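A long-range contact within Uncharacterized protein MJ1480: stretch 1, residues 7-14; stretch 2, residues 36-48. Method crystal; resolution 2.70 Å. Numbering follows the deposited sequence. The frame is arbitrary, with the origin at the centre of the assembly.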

# COMPACT_ATOMS: atom_id res chain seq x y z
N GLU A 7 3.91 5.78 10.94
CA GLU A 7 4.17 5.80 9.51
C GLU A 7 5.29 4.86 9.16
O GLU A 7 6.31 4.85 9.81
CB GLU A 7 4.52 7.21 9.09
CG GLU A 7 4.92 7.38 7.68
CD GLU A 7 5.06 8.84 7.37
OE1 GLU A 7 4.02 9.51 7.30
OE2 GLU A 7 6.21 9.35 7.25
N LEU A 8 5.08 4.00 8.17
CA LEU A 8 6.16 3.19 7.65
C LEU A 8 6.71 3.92 6.46
O LEU A 8 5.98 4.63 5.78
CB LEU A 8 5.70 1.81 7.21
CG LEU A 8 5.35 0.80 8.30
CD1 LEU A 8 6.21 1.06 9.50
CD2 LEU A 8 3.91 0.92 8.67
N ARG A 9 7.99 3.75 6.20
CA ARG A 9 8.62 4.44 5.09
C ARG A 9 9.62 3.50 4.43
O ARG A 9 10.31 2.73 5.10
CB ARG A 9 9.30 5.69 5.61
CG ARG A 9 9.76 6.67 4.59
CD ARG A 9 10.68 7.69 5.24
NE ARG A 9 11.14 8.73 4.31
CZ ARG A 9 12.19 8.62 3.49
NH1 ARG A 9 12.93 7.51 3.46
NH2 ARG A 9 12.51 9.64 2.70
N GLY A 10 9.67 3.54 3.10
CA GLY A 10 10.62 2.73 2.36
C GLY A 10 10.00 1.83 1.31
O GLY A 10 9.31 2.29 0.40
N HIS A 11 10.28 0.54 1.44
CA HIS A 11 9.80 -0.45 0.49
C HIS A 11 8.64 -1.26 1.00
O HIS A 11 8.74 -2.45 1.21
CB HIS A 11 10.94 -1.36 0.06
CG HIS A 11 11.72 -0.79 -1.07
ND1 HIS A 11 12.33 0.45 -1.00
CD2 HIS A 11 11.96 -1.26 -2.32
CE1 HIS A 11 12.93 0.70 -2.15
NE2 HIS A 11 12.71 -0.32 -2.97
N ILE A 12 7.52 -0.57 1.17
CA ILE A 12 6.32 -1.19 1.71
C ILE A 12 5.86 -2.38 0.88
O ILE A 12 5.51 -3.42 1.44
CB ILE A 12 5.18 -0.16 1.79
CG1 ILE A 12 5.67 1.09 2.52
CG2 ILE A 12 3.98 -0.77 2.49
CD1 ILE A 12 6.58 0.76 3.69
N ILE A 13 5.89 -2.23 -0.44
CA ILE A 13 5.42 -3.25 -1.37
C ILE A 13 6.55 -4.18 -1.82
O ILE A 13 7.65 -3.73 -2.16
CB ILE A 13 4.79 -2.60 -2.62
CG1 ILE A 13 3.72 -1.58 -2.21
CG2 ILE A 13 4.22 -3.67 -3.55
CD1 ILE A 13 3.93 -0.21 -2.81
N ASP A 14 6.24 -5.47 -1.85
CA ASP A 14 7.21 -6.55 -2.10
C ASP A 14 7.90 -6.90 -0.78
O ASP A 14 8.85 -7.67 -0.73
CB ASP A 14 8.21 -6.20 -3.21
CG ASP A 14 8.97 -7.44 -3.73
OD1 ASP A 14 8.37 -8.54 -3.79
OD2 ASP A 14 10.17 -7.30 -4.06
N GLU A 36 -3.40 6.51 5.06
CA GLU A 36 -2.85 6.99 3.80
C GLU A 36 -1.87 5.98 3.21
O GLU A 36 -1.30 5.15 3.91
CB GLU A 36 -2.15 8.34 3.99
CG GLU A 36 -3.07 9.37 4.60
CD GLU A 36 -2.51 10.77 4.56
OE1 GLU A 36 -1.38 10.96 4.06
OE2 GLU A 36 -3.23 11.68 5.01
N PHE A 37 -1.68 6.07 1.91
CA PHE A 37 -0.65 5.28 1.26
C PHE A 37 -0.14 6.03 0.04
O PHE A 37 -0.90 6.30 -0.87
CB PHE A 37 -1.20 3.92 0.85
CG PHE A 37 -0.13 2.93 0.59
CD1 PHE A 37 0.64 3.01 -0.55
CD2 PHE A 37 0.12 1.93 1.50
CE1 PHE A 37 1.66 2.10 -0.79
CE2 PHE A 37 1.13 1.01 1.26
CZ PHE A 37 1.90 1.10 0.10
N GLU A 38 1.14 6.36 0.03
CA GLU A 38 1.72 7.13 -1.06
C GLU A 38 2.88 6.39 -1.72
O GLU A 38 3.83 6.03 -1.05
CB GLU A 38 2.19 8.48 -0.52
CG GLU A 38 1.88 9.67 -1.41
CD GLU A 38 0.49 10.28 -1.16
OE1 GLU A 38 -0.31 9.65 -0.42
OE2 GLU A 38 0.20 11.38 -1.70
N ILE A 39 2.80 6.17 -3.03
CA ILE A 39 3.88 5.54 -3.80
C ILE A 39 4.85 6.58 -4.38
O ILE A 39 4.43 7.67 -4.79
CB ILE A 39 3.32 4.68 -4.97
CG1 ILE A 39 2.92 3.29 -4.49
CG2 ILE A 39 4.33 4.50 -6.06
CD1 ILE A 39 1.68 3.32 -3.66
N GLY A 40 6.13 6.22 -4.42
CA GLY A 40 7.18 7.06 -4.99
C GLY A 40 7.16 7.09 -6.51
O GLY A 40 6.58 6.20 -7.15
N LYS A 41 7.79 8.10 -7.09
CA LYS A 41 7.72 8.30 -8.55
C LYS A 41 8.36 7.17 -9.36
O LYS A 41 7.92 6.88 -10.46
CB LYS A 41 8.29 9.66 -8.95
CG LYS A 41 8.82 9.73 -10.38
CD LYS A 41 9.25 11.14 -10.72
CE LYS A 41 9.91 11.20 -12.07
NZ LYS A 41 11.17 10.40 -12.09
N ARG A 42 9.40 6.56 -8.81
CA ARG A 42 10.02 5.38 -9.39
C ARG A 42 10.25 4.38 -8.28
O ARG A 42 10.48 4.78 -7.14
CB ARG A 42 11.35 5.74 -10.06
CG ARG A 42 11.23 6.70 -11.24
CD ARG A 42 10.61 6.04 -12.46
NE ARG A 42 10.44 6.97 -13.56
CZ ARG A 42 9.31 7.59 -13.86
NH1 ARG A 42 8.22 7.38 -13.14
NH2 ARG A 42 9.25 8.41 -14.89
N LYS A 43 10.19 3.09 -8.60
CA LYS A 43 10.25 2.02 -7.60
C LYS A 43 11.50 2.08 -6.73
O LYS A 43 11.63 1.33 -5.75
CB LYS A 43 10.16 0.66 -8.27
CG LYS A 43 11.45 0.20 -8.95
CD LYS A 43 11.21 -1.09 -9.74
CE LYS A 43 12.49 -1.63 -10.36
NZ LYS A 43 12.34 -3.08 -10.71
N THR A 44 12.41 2.96 -7.11
CA THR A 44 13.67 3.10 -6.42
C THR A 44 13.50 4.15 -5.33
O THR A 44 14.31 4.28 -4.41
CB THR A 44 14.74 3.55 -7.40
OG1 THR A 44 15.94 3.86 -6.69
CG2 THR A 44 14.26 4.79 -8.14
N ASP A 45 12.42 4.91 -5.45
CA ASP A 45 12.06 5.86 -4.41
C ASP A 45 11.20 5.17 -3.34
O ASP A 45 10.68 4.06 -3.55
CB ASP A 45 11.35 7.07 -4.99
CG ASP A 45 12.19 7.80 -6.01
OD1 ASP A 45 13.43 7.68 -5.95
OD2 ASP A 45 11.62 8.48 -6.89
N PRO A 46 11.06 5.83 -2.19
CA PRO A 46 10.35 5.23 -1.05
C PRO A 46 8.87 5.51 -1.09
O PRO A 46 8.45 6.59 -1.48
CB PRO A 46 10.97 5.97 0.16
CG PRO A 46 12.15 6.74 -0.40
CD PRO A 46 11.77 7.05 -1.80
N SER A 47 8.08 4.54 -0.67
CA SER A 47 6.66 4.80 -0.46
C SER A 47 6.44 5.05 1.02
O SER A 47 7.34 4.90 1.82
CB SER A 47 5.82 3.60 -0.91
OG SER A 47 6.27 3.09 -2.15
N TYR A 48 5.24 5.47 1.39
CA TYR A 48 4.95 5.56 2.80
C TYR A 48 3.52 5.17 3.11
O TYR A 48 2.64 5.31 2.28
CB TYR A 48 5.34 6.93 3.39
CG TYR A 48 4.44 8.08 3.02
CD1 TYR A 48 3.16 8.20 3.56
CD2 TYR A 48 4.87 9.09 2.16
CE1 TYR A 48 2.33 9.26 3.24
CE2 TYR A 48 4.04 10.17 1.84
CZ TYR A 48 2.77 10.24 2.38
OH TYR A 48 1.94 11.29 2.07

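The two stretches meet as antiparallel strands, joined where Gly-10 pairs with Ser-47. Gly-10 N donates to Ser-47 O (3.0 Å) and Ser-47 N donates to Gly-10 O (2.8 Å), both nearly straight. The carbonyls also receive CA-H...O contacts: Arg-9 CA lies 3.5 Å from Ser-47 O, and Pro-46 CA 3.4 Å from Gly-10 O.

Gly-10 has phi/psi of 125/-123°, where a CB would be jammed against the carbonyl oxygen of the preceding residue; the backbone itself calls for glycine. Beyond it the chain leaves the strand, and the side chains of Ile-12 and Ile-13 both set out toward stretch 2. Each has chi1 in the m well. Ile-12 places CG2 3.6 Å from Phe-37 CE2, while Ile-13 brings CD1 to 3.8 Å from Phe-37 CZ. Phe-37, with chi1 t, leaves its backbone sideways, but its ring reaches across and meets both methyls at its edge. The chi2 of Ile-13, 126°, lies between wells; in this conformation CD1 also sits 4.0 Å from Ile-39 CG1 and 4.1 Å from Ser-47 OG. Branched aliphatic chains suit this apolar patch, and the small Ser-47, chi1 m, sits beside it.

Arg-9 and Tyr-48 share the face of the sheet opposite Ser-47. Arg-9 is extended, t through chi3, which carries its guanidinium over Pro-46: Arg-9 NH1 is 4.0 Å from Pro-46 CG, and Pro-46 CB lies over one face of the planar group. Arginine can thus cover an apolar ring while remaining exposed. Tyr-48 adopts chi1 p. Glu-7 leaves the backbone sideways, but its extended t, t chain carries the carboxylate nearer to stretch 2, so that Glu-7 OE1 lies 4.1 Å from Tyr-48 CD1. His-11 starts away from stretch 2, but its ring returns, with His-11 NE2 3.4 Å from Lys-43 O in the Arg-42 to Asp-45 type I turn.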